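Local coordinates for protein 5'-nucleotidase SurE (Aquifex aeolicus, PDB 2WQK) that probably removes the phosphate from nucleoside 5'-monophosphates, using one divalent metal cation per subunit, at residues 2-8 with 86-92; 172-178 with 224-230; 178-184 with 214-220. The contacts are given in a common frame with arbitrary orientation. Residue numbers count along the deposited sequence, not the author numbering.

Contact 1: residues 2-8 with 86-92; sequences PTFLLVN and PDLVLSG
This is a pairing of two extended parallel beta-strands, 3-7 and 88-92, inside the large mixed sheet of SurE. The segment axes approach to 4.7 Å, crossing at -24°; Phe4 to Val7 lie level with Leu88 to Ser91 (CA-CA 4.8 to 5.1 Å). Phe4, Leu6, Leu88 and Leu90 share one face, Leu5, Val7, Val89 and Ser91 the other. The backbone hydrogen bonds are Leu5 N-Leu88 O 3.0 Å, Leu90 N-Leu5 O 2.9 Å, Val7 N-Leu90 O 2.9 Å and Gly92 N-Val7 O 3.0 Å. Asp87 makes two 2.8 Å hydrogen bonds to Thr3, Thr3 N to Asp87 OD2 and Asp87 N to Thr3 O. Leu90 (m,t) brings CD1 4.0 Å from Phe4 CB. As in Rossmann-like folds, the C-terminal strand ends carry the site: Asp10, Asn94 and Ser40 hold the sodium, about 7 Å from the Asn8 side chain, with Asp9 predicted to join them for a divalent cation. Helices 135-152 (on Phe4, Leu88) and 15-24 (on Leu6, Leu90) pack on the first face; strand 29-35 hydrogen-bonds to the other edge of 3-7.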
loop_
_atom_site.group_PDB
_atom_site.type_symbol
_atom_site.label_atom_id
_atom_site.label_comp_id
_atom_site.label_asym_id
_atom_site.label_seq_id
_atom_site.Cartn_x
_atom_site.Cartn_y
_atom_site.Cartn_z
ATOM N N PRO A 2 -17.027 32.173 14.954
ATOM C CA PRO A 2 -16.733 31.450 13.704
ATOM C C PRO A 2 -16.459 29.980 13.974
ATOM O O PRO A 2 -16.179 29.607 15.118
ATOM C CB PRO A 2 -15.454 32.129 13.204
ATOM C CG PRO A 2 -15.432 33.413 13.833
ATOM C CD PRO A 2 -16.113 33.309 15.112
ATOM N N THR A 3 -16.499 29.170 12.903
ATOM C CA THR A 3 -16.253 27.747 12.998
ATOM C C THR A 3 -15.295 27.368 11.879
ATOM O O THR A 3 -15.465 27.850 10.728
ATOM C CB THR A 3 -17.574 26.928 12.895
ATOM O OG1 THR A 3 -18.465 27.305 13.962
ATOM C CG2 THR A 3 -17.336 25.410 12.899
ATOM N N PHE A 4 -14.298 26.555 12.241
ATOM C CA PHE A 4 -13.303 26.080 11.267
ATOM C C PHE A 4 -13.362 24.569 11.193
ATOM O O PHE A 4 -13.409 23.895 12.208
ATOM C CB PHE A 4 -11.895 26.486 11.688
ATOM C CG PHE A 4 -11.819 27.892 12.209
ATOM C CD1 PHE A 4 -12.119 28.949 11.394
ATOM C CD2 PHE A 4 -11.481 28.153 13.539
ATOM C CE1 PHE A 4 -12.080 30.242 11.856
ATOM C CE2 PHE A 4 -11.438 29.459 13.984
ATOM C CZ PHE A 4 -11.741 30.481 13.152
ATOM N N LEU A 5 -13.309 24.035 9.957
ATOM C CA LEU A 5 -13.161 22.603 9.738
ATOM C C LEU A 5 -11.667 22.408 9.416
ATOM O O LEU A 5 -11.187 22.926 8.406
ATOM C CB LEU A 5 -14.029 22.143 8.564
ATOM C CG LEU A 5 -13.896 20.663 8.182
ATOM C CD1 LEU A 5 -14.150 19.786 9.359
ATOM C CD2 LEU A 5 -14.831 20.311 7.001
ATOM N N LEU A 6 -10.970 21.691 10.288
ATOM C CA LEU A 6 -9.525 21.519 10.220
ATOM C C LEU A 6 -9.216 20.070 9.930
ATOM O O LEU A 6 -9.653 19.152 10.646
ATOM C CB LEU A 6 -8.904 21.924 11.571
ATOM C CG LEU A 6 -7.398 21.698 11.751
ATOM C CD1 LEU A 6 -6.573 22.388 10.664
ATOM C CD2 LEU A 6 -6.919 22.126 13.142
ATOM N N VAL A 7 -8.436 19.860 8.865
ATOM C CA VAL A 7 -8.047 18.529 8.417
ATOM C C VAL A 7 -6.533 18.530 8.244
ATOM O O VAL A 7 -5.877 19.574 8.310
ATOM C CB VAL A 7 -8.742 18.154 7.078
ATOM C CG1 VAL A 7 -10.255 18.349 7.216
ATOM C CG2 VAL A 7 -8.167 18.960 5.896
ATOM N N ASN A 8 -5.975 17.347 8.001
ATOM C CA ASN A 8 -4.583 17.269 7.577
ATOM C C ASN A 8 -4.358 15.967 6.798
ATOM O O ASN A 8 -5.315 15.227 6.527
ATOM C CB ASN A 8 -3.582 17.430 8.723
ATOM C CG ASN A 8 -3.389 16.146 9.546
ATOM O OD1 ASN A 8 -4.197 15.219 9.473
ATOM N ND2 ASN A 8 -2.329 16.115 10.378
ATOM N N PRO A 86 -18.751 25.906 7.323
ATOM C CA PRO A 86 -17.947 26.602 8.289
ATOM C C PRO A 86 -17.424 27.886 7.656
ATOM O O PRO A 86 -17.584 28.076 6.419
ATOM C CB PRO A 86 -16.853 25.589 8.587
ATOM C CG PRO A 86 -16.654 24.934 7.271
ATOM C CD PRO A 86 -17.995 24.788 6.712
ATOM N N ASP A 87 -16.797 28.759 8.456
ATOM C CA ASP A 87 -16.229 29.971 7.929
ATOM C C ASP A 87 -15.026 29.684 7.035
ATOM O O ASP A 87 -14.800 30.416 6.052
ATOM C CB ASP A 87 -15.858 30.925 9.063
ATOM C CG ASP A 87 -17.087 31.385 9.820
ATOM O OD1 ASP A 87 -17.633 32.414 9.396
ATOM O OD2 ASP A 87 -17.569 30.682 10.740
ATOM N N LEU A 88 -14.253 28.684 7.430
ATOM C CA LEU A 88 -13.059 28.272 6.684
ATOM C C LEU A 88 -12.842 26.779 6.809
ATOM O O LEU A 88 -13.232 26.159 7.800
ATOM C CB LEU A 88 -11.769 28.943 7.219
ATOM C CG LEU A 88 -11.613 30.467 7.114
ATOM C CD1 LEU A 88 -10.505 31.018 8.046
ATOM C CD2 LEU A 88 -11.324 30.890 5.705
ATOM N N VAL A 89 -12.253 26.212 5.734
ATOM C CA VAL A 89 -11.641 24.905 5.792
ATOM C C VAL A 89 -10.140 25.149 5.820
ATOM O O VAL A 89 -9.605 25.932 4.997
ATOM C CB VAL A 89 -12.006 24.012 4.561
ATOM C CG1 VAL A 89 -11.081 22.816 4.524
ATOM C CG2 VAL A 89 -13.510 23.658 4.619
ATOM N N LEU A 90 -9.465 24.522 6.788
ATOM C CA LEU A 90 -8.022 24.698 7.013
ATOM C C LEU A 90 -7.396 23.327 6.968
ATOM O O LEU A 90 -7.983 22.366 7.422
ATOM C CB LEU A 90 -7.786 25.318 8.411
ATOM C CG LEU A 90 -8.496 26.673 8.605
ATOM C CD1 LEU A 90 -8.323 27.174 10.053
ATOM C CD2 LEU A 90 -8.039 27.742 7.626
ATOM N N SER A 91 -6.212 23.242 6.370
ATOM C CA SER A 91 -5.533 21.972 6.232
ATOM C C SER A 91 -4.069 22.129 6.604
ATOM O O SER A 91 -3.384 22.969 6.049
ATOM C CB SER A 91 -5.625 21.525 4.755
ATOM O OG SER A 91 -5.075 20.252 4.588
ATOM N N GLY A 92 -3.629 21.344 7.567
ATOM C CA GLY A 92 -2.253 21.425 8.061
ATOM C C GLY A 92 -2.221 21.406 9.580
ATOM O O GLY A 92 -3.185 20.972 10.219
#

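Contact 2: residues 172-178 with 224-230; sequences IKGIKVT and GYVSVTP
Tyr225 (chi1 m) holds its ring between two lysine side chains: Lys173 CB lies 3.9 Å from the centroid of the Tyr225 ring over one face, and Lys176 CD lies 3.9 Å from the same centroid over the opposite face, both 22° off the normal and so true CH-pi contacts. Lys176 folds over the ring through chi3 and chi4 near p. A water lies 3.1 Å from Tyr225 OH and, weakly, 3.4 Å from Lys173 NZ, which is also hydrogen-bonded to Asn223 O.

Beneath the ring two strands run parallel, their axes 4.5 Å apart at -29°, with Ile175 level with Val226, Lys176 with Ser227 and Val177 with Val228. The backbone hydrogen bonds are Lys173 N to Gly224 O 2.9 Å, Val226 N to Gly174 O 2.9 Å, Lys176 N to Val226 O 2.8 Å, Val228 N to Lys176 O 2.9 Å and Thr178 N to Val228 O 2.9 Å. Strand 174-177 is thereby added as the last strand of the mixed sheet within the chain, beside 225-232. Gly224, at phi 87°, is the C-prime residue of the Schellman motif ending helix 217-222.

On the face of Ile175, Val226 and Val228, Ile175 CG2 meets Val228 CG2 at 3.7 Å and Ile175 CG1 meets Val226 CB at 3.9 Å; helix 135-152 packs on Ile175 and Val226. Thr178 OG1, in the p rotamer, is hydrogen-bonded to Ser227 OG and to Thr229 OG1, each at 2.7 Å. Along the outer edge, Val177 N donates to Glu248 of the second subunit.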
loop_
_atom_site.group_PDB
_atom_site.type_symbol
_atom_site.label_atom_id
_atom_site.label_comp_id
_atom_site.label_asym_id
_atom_site.label_seq_id
_atom_site.Cartn_x
_atom_site.Cartn_y
_atom_site.Cartn_z
ATOM N N ILE A 172 10.470 35.454 12.349
ATOM C CA ILE A 172 9.862 35.496 10.999
ATOM C C ILE A 172 9.984 36.933 10.491
ATOM O O ILE A 172 9.630 37.889 11.212
ATOM C CB ILE A 172 8.373 35.098 11.057
ATOM C CG1 ILE A 172 8.225 33.632 11.459
ATOM C CG2 ILE A 172 7.665 35.399 9.701
ATOM C CD1 ILE A 172 8.515 32.600 10.332
ATOM N N LYS A 173 10.467 37.103 9.262
ATOM C CA LYS A 173 10.748 38.434 8.766
ATOM C C LYS A 173 9.511 39.186 8.310
ATOM O O LYS A 173 9.497 40.423 8.280
ATOM C CB LYS A 173 11.785 38.413 7.648
ATOM C CG LYS A 173 13.122 37.855 8.013
ATOM C CD LYS A 173 14.117 38.214 6.920
ATOM C CE LYS A 173 15.401 37.448 7.014
ATOM N NZ LYS A 173 15.973 37.430 5.631
ATOM N N GLY A 174 8.482 38.440 7.901
ATOM C CA GLY A 174 7.290 39.062 7.414
ATOM C C GLY A 174 6.531 38.002 6.633
ATOM O O GLY A 174 6.928 36.841 6.616
ATOM N N ILE A 175 5.459 38.463 6.027
ATOM C CA ILE A 175 4.587 37.627 5.171
ATOM C C ILE A 175 4.619 38.254 3.788
ATOM O O ILE A 175 4.405 39.463 3.631
ATOM C CB ILE A 175 3.134 37.600 5.733
ATOM C CG1 ILE A 175 3.107 37.038 7.177
ATOM C CG2 ILE A 175 2.150 36.810 4.810
ATOM C CD1 ILE A 175 1.755 37.111 7.834
ATOM N N LYS A 176 4.822 37.403 2.775
ATOM C CA LYS A 176 4.828 37.808 1.389
ATOM C C LYS A 176 3.801 37.010 0.578
ATOM O O LYS A 176 3.717 35.802 0.703
ATOM C CB LYS A 176 6.211 37.559 0.777
ATOM C CG LYS A 176 7.310 38.481 1.341
ATOM C CD LYS A 176 8.652 38.154 0.748
ATOM C CE LYS A 176 8.765 38.605 -0.685
ATOM N NZ LYS A 176 8.516 40.069 -0.910
ATOM N N VAL A 177 3.094 37.733 -0.263
ATOM C CA VAL A 177 2.278 37.144 -1.321
ATOM C C VAL A 177 3.240 36.710 -2.439
ATOM O O VAL A 177 4.070 37.500 -2.889
ATOM C CB VAL A 177 1.236 38.139 -1.844
ATOM C CG1 VAL A 177 0.508 37.592 -3.105
ATOM C CG2 VAL A 177 0.273 38.526 -0.718
ATOM N N THR A 178 3.124 35.454 -2.873
ATOM C CA THR A 178 4.099 34.816 -3.752
ATOM C C THR A 178 3.376 34.083 -4.913
ATOM O O THR A 178 2.168 33.811 -4.851
ATOM C CB THR A 178 4.914 33.764 -2.980
ATOM O OG1 THR A 178 4.023 32.798 -2.441
ATOM C CG2 THR A 178 5.763 34.412 -1.854
ATOM N N GLY A 224 13.323 33.505 4.998
ATOM C CA GLY A 224 12.742 33.759 6.315
ATOM C C GLY A 224 11.409 34.471 6.348
ATOM O O GLY A 224 10.973 34.947 7.385
ATOM N N TYR A 225 10.709 34.482 5.207
ATOM C CA TYR A 225 9.384 35.054 5.119
ATOM C C TYR A 225 8.346 33.919 4.967
ATOM O O TYR A 225 8.614 32.886 4.346
ATOM C CB TYR A 225 9.264 35.923 3.878
ATOM C CG TYR A 225 10.146 37.134 3.900
ATOM C CD1 TYR A 225 9.698 38.302 4.456
ATOM C CD2 TYR A 225 11.385 37.098 3.302
ATOM C CE1 TYR A 225 10.532 39.455 4.478
ATOM C CE2 TYR A 225 12.210 38.214 3.314
ATOM C CZ TYR A 225 11.767 39.381 3.891
ATOM O OH TYR A 225 12.628 40.478 3.898
ATOM N N VAL A 226 7.151 34.171 5.476
ATOM C CA VAL A 226 5.990 33.336 5.166
ATOM C C VAL A 226 5.629 33.589 3.702
ATOM O O VAL A 226 5.671 34.729 3.216
ATOM C CB VAL A 226 4.794 33.683 6.052
ATOM C CG1 VAL A 226 3.561 32.858 5.657
ATOM C CG2 VAL A 226 5.172 33.426 7.516
ATOM N N SER A 227 5.315 32.494 2.990
ATOM C CA SER A 227 4.817 32.555 1.627
ATOM C C SER A 227 3.321 32.291 1.618
ATOM O O SER A 227 2.892 31.265 2.135
ATOM C CB SER A 227 5.475 31.441 0.809
ATOM O OG SER A 227 4.815 31.240 -0.426
ATOM N N VAL A 228 2.571 33.169 0.957
ATOM C CA VAL A 228 1.138 32.935 0.724
ATOM C C VAL A 228 0.898 33.039 -0.785
ATOM O O VAL A 228 1.017 34.111 -1.348
ATOM C CB VAL A 228 0.244 33.952 1.462
ATOM C CG1 VAL A 228 -1.222 33.641 1.184
ATOM C CG2 VAL A 228 0.553 34.032 2.993
ATOM N N THR A 229 0.547 31.903 -1.425
ATOM C CA THR A 229 0.284 31.883 -2.858
ATOM C C THR A 229 -1.228 31.674 -3.078
ATOM O O THR A 229 -1.788 30.710 -2.567
ATOM C CB THR A 229 0.993 30.709 -3.548
ATOM O OG1 THR A 229 2.399 30.746 -3.260
ATOM C CG2 THR A 229 0.738 30.715 -5.091
ATOM N N PRO A 230 -1.854 32.562 -3.865
ATOM C CA PRO A 230 -3.254 32.359 -4.247
ATOM C C PRO A 230 -3.252 31.394 -5.441
ATOM O O PRO A 230 -2.613 31.665 -6.477
ATOM C CB PRO A 230 -3.731 33.747 -4.670
ATOM C CG PRO A 230 -2.501 34.423 -5.192
ATOM C CD PRO A 230 -1.296 33.790 -4.484
HETATM O O HOH W 1 15.475 39.606 3.085
#

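Contact 3: residues 178-184 with 214-220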
loop_
_atom_site.group_PDB
_atom_site.type_symbol
_atom_site.label_atom_id
_atom_site.label_comp_id
_atom_site.label_asym_id
_atom_site.label_seq_id
_atom_site.Cartn_x
_atom_site.Cartn_y
_atom_site.Cartn_z
ATOM N N THR A 178 3.124 35.454 -2.873
ATOM C CA THR A 178 4.099 34.816 -3.752
ATOM C C THR A 178 3.376 34.083 -4.913
ATOM O O THR A 178 2.168 33.811 -4.851
ATOM C CB THR A 178 4.914 33.764 -2.980
ATOM O OG1 THR A 178 4.023 32.798 -2.441
ATOM C CG2 THR A 178 5.763 34.412 -1.854
ATOM N N ARG A 179 4.132 33.832 -5.981
ATOM C CA ARG A 179 3.703 32.895 -7.014
ATOM C C ARG A 179 4.282 31.503 -6.789
ATOM O O ARG A 179 5.297 31.332 -6.129
ATOM C CB ARG A 179 4.105 33.405 -8.416
ATOM C CG ARG A 179 5.592 33.463 -8.709
ATOM C CD ARG A 179 5.872 33.914 -10.127
ATOM N NE ARG A 179 7.311 33.848 -10.429
ATOM C CZ ARG A 179 8.177 34.787 -10.168
ATOM N NH1 ARG A 179 7.786 35.883 -9.542
ATOM N NH2 ARG A 179 9.471 34.595 -10.513
ATOM N N GLN A 180 3.657 30.507 -7.417
ATOM C CA GLN A 180 4.180 29.156 -7.433
ATOM C C GLN A 180 5.512 29.164 -8.204
ATOM O O GLN A 180 5.555 29.531 -9.363
ATOM C CB GLN A 180 3.197 28.233 -8.174
ATOM C CG GLN A 180 3.618 26.765 -8.256
ATOM C CD GLN A 180 2.689 25.980 -9.133
ATOM O OE1 GLN A 180 2.157 26.507 -10.092
ATOM N NE2 GLN A 180 2.517 24.709 -8.821
ATOM N N GLY A 181 6.585 28.710 -7.578
ATOM C CA GLY A 181 7.875 28.636 -8.238
ATOM C C GLY A 181 7.965 27.371 -9.076
ATOM O O GLY A 181 7.069 26.550 -9.105
ATOM N N LYS A 182 9.079 27.217 -9.775
ATOM C CA LYS A 182 9.339 25.974 -10.509
ATOM C C LYS A 182 9.692 24.829 -9.503
ATOM O O LYS A 182 8.893 24.469 -8.619
ATOM C CB LYS A 182 10.418 26.218 -11.600
ATOM C CG LYS A 182 9.956 27.195 -12.715
ATOM C CD LYS A 182 10.996 27.475 -13.857
ATOM C CE LYS A 182 10.402 28.464 -14.875
ATOM N NZ LYS A 182 11.286 28.655 -16.062
ATOM N N ARG A 183 10.802 24.148 -9.713
ATOM C CA ARG A 183 11.428 23.375 -8.663
ATOM C C ARG A 183 12.792 23.991 -8.397
ATOM O O ARG A 183 13.578 24.177 -9.305
ATOM C CB ARG A 183 11.549 21.908 -9.054
ATOM C CG ARG A 183 10.295 21.114 -8.780
ATOM C CD ARG A 183 10.152 19.964 -9.720
ATOM N NE ARG A 183 8.936 19.207 -9.428
ATOM C CZ ARG A 183 8.355 18.336 -10.259
ATOM N NH1 ARG A 183 8.888 18.117 -11.450
ATOM N NH2 ARG A 183 7.232 17.728 -9.897
ATOM N N ALA A 184 13.036 24.347 -7.146
ATOM C CA ALA A 184 14.272 25.058 -6.794
ATOM C C ALA A 184 15.381 24.053 -6.546
ATOM O O ALA A 184 15.975 24.052 -5.483
ATOM C CB ALA A 184 14.054 25.955 -5.548
ATOM N N GLU A 214 13.304 35.730 -6.733
ATOM C CA GLU A 214 12.500 36.600 -5.871
ATOM C C GLU A 214 11.077 36.721 -6.441
ATOM O O GLU A 214 10.889 36.879 -7.647
ATOM C CB GLU A 214 13.107 38.019 -5.690
ATOM C CG GLU A 214 12.355 38.841 -4.597
ATOM C CD GLU A 214 13.130 40.048 -4.079
ATOM O OE1 GLU A 214 14.232 40.318 -4.620
ATOM O OE2 GLU A 214 12.630 40.710 -3.133
ATOM N N GLY A 215 10.097 36.625 -5.553
ATOM C CA GLY A 215 8.680 36.639 -5.959
ATOM C C GLY A 215 8.045 35.261 -5.842
ATOM O O GLY A 215 6.825 35.161 -5.770
ATOM N N THR A 216 8.863 34.212 -5.808
ATOM C CA THR A 216 8.360 32.848 -5.677
ATOM C C THR A 216 8.156 32.400 -4.218
ATOM O O THR A 216 8.767 32.949 -3.271
ATOM C CB THR A 216 9.274 31.822 -6.350
ATOM O OG1 THR A 216 10.545 31.751 -5.668
ATOM C CG2 THR A 216 9.446 32.110 -7.843
ATOM N N ASP A 217 7.343 31.366 -4.050
ATOM C CA ASP A 217 7.165 30.723 -2.754
ATOM C C ASP A 217 8.494 30.241 -2.160
ATOM O O ASP A 217 8.801 30.493 -0.984
ATOM C CB ASP A 217 6.092 29.603 -2.831
ATOM C CG ASP A 217 6.291 28.566 -3.972
ATOM O OD1 ASP A 217 7.291 28.627 -4.733
ATOM O OD2 ASP A 217 5.398 27.655 -4.008
ATOM N N TYR A 218 9.299 29.584 -2.977
ATOM C CA TYR A 218 10.600 29.080 -2.508
ATOM C C TYR A 218 11.461 30.223 -1.987
ATOM O O TYR A 218 12.052 30.131 -0.896
ATOM C CB TYR A 218 11.376 28.426 -3.645
ATOM C CG TYR A 218 10.892 27.107 -4.125
ATOM C CD1 TYR A 218 11.183 25.952 -3.436
ATOM C CD2 TYR A 218 10.191 27.012 -5.321
ATOM C CE1 TYR A 218 10.760 24.696 -3.919
ATOM C CE2 TYR A 218 9.781 25.807 -5.783
ATOM C CZ TYR A 218 10.090 24.649 -5.095
ATOM O OH TYR A 218 9.621 23.469 -5.616
ATOM N N TRP A 219 11.562 31.300 -2.761
ATOM C CA TRP A 219 12.467 32.406 -2.331
ATOM C C TRP A 219 12.022 32.958 -0.992
ATOM O O TRP A 219 12.847 33.220 -0.102
ATOM C CB TRP A 219 12.520 33.527 -3.382
ATOM C CG TRP A 219 13.515 34.613 -3.075
ATOM C CD1 TRP A 219 14.779 34.727 -3.593
ATOM C CD2 TRP A 219 13.340 35.723 -2.178
ATOM N NE1 TRP A 219 15.391 35.833 -3.050
ATOM C CE2 TRP A 219 14.532 36.472 -2.204
ATOM C CE3 TRP A 219 12.290 36.170 -1.372
ATOM C CZ2 TRP A 219 14.716 37.597 -1.417
ATOM C CZ3 TRP A 219 12.476 37.317 -0.595
ATOM C CH2 TRP A 219 13.670 38.016 -0.637
ATOM N N ALA A 220 10.711 33.127 -0.804
ATOM C CA ALA A 220 10.197 33.744 0.427
ATOM C C ALA A 220 10.638 32.907 1.619
ATOM O O ALA A 220 11.238 33.444 2.574
ATOM C CB ALA A 220 8.648 33.858 0.361
HETATM O O HOH W 2 8.875 38.675 -9.424
#
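Four polar links tie the irregular segment 178-184 to the start of helix 217-222. Arg179 N donates to Gly215 O at 3.0 Å and Asp217 N to Arg179 O at 2.9 Å, so that Arg179 and Thr216, with CA atoms 4.8 Å apart, form a single isolated backbone bridge. The carboxylate of Asp217 then extends the link: Asp217 OD1 accepts from Gly181 N at 2.9 Å and also from Tyr218 N at 2.8 Å, while its OD2 is hydrogen-bonded to Gly100 N. A water joins Arg179 NH1, at 3.0 Å, to Glu214 O, at 3.2 Å.

Thr216 is the N-cap. With chi1 near p its OG1 accepts from Trp219 N at 3.1 Å, and the same hydroxyl is hydrogen-bonded to Glu213 O.

Farther out, the Tyr218 ring lies along the loop. Ala184 CB sits 3.7 Å from the Tyr218 centroid, 17° off the normal, a CH-pi contact over one face, whereas Gly181 CA approaches the ring edge, 4.1 Å from Tyr218 CD2. A side chain at Gly181 would clash there, since an ideal CB would fall 2.8 Å from Tyr218 CD2. Thr216 CG2 lies over one face of the Arg179 guanidinium, 3.6 Å from Arg179 NH2, and Thr178 CG2 touches Ala220 CB at 3.7 Å.

The loop also faces the second subunit, where Arg183 forms a salt bridge with Glu114 of that subunit. Taken together, this is a capped helix N-terminus, its first turn anchored by backbone and Asp217 hydrogen bonds to the loop between strands 174-177 and 186-193.

Overall arrangement
Contact 1 closes along the chain before contacts 2 and 3 open. It lies in the same mixed sheet as contact 2, but their centres are 21 Å apart: strands 122-128 and 158-165 separate interior 3-7 and 88-94 from 225-232 and 174-177 at one end. Contacts 2 and 3 have centres 10 Å apart and share Thr178. The chain leaves strand 174-177 into the loop of contact 3, passes out through the antiparallel pair 186-193 and 199-206, then returns through helix 217-222 to strand 225-232. Strands 3-7 and 88-94 run at their C-terminal ends into Asp10 and Asn94, so contact 1 leads to the metal site, whereas contacts 2 and 3 form a continuous region touching the second subunit.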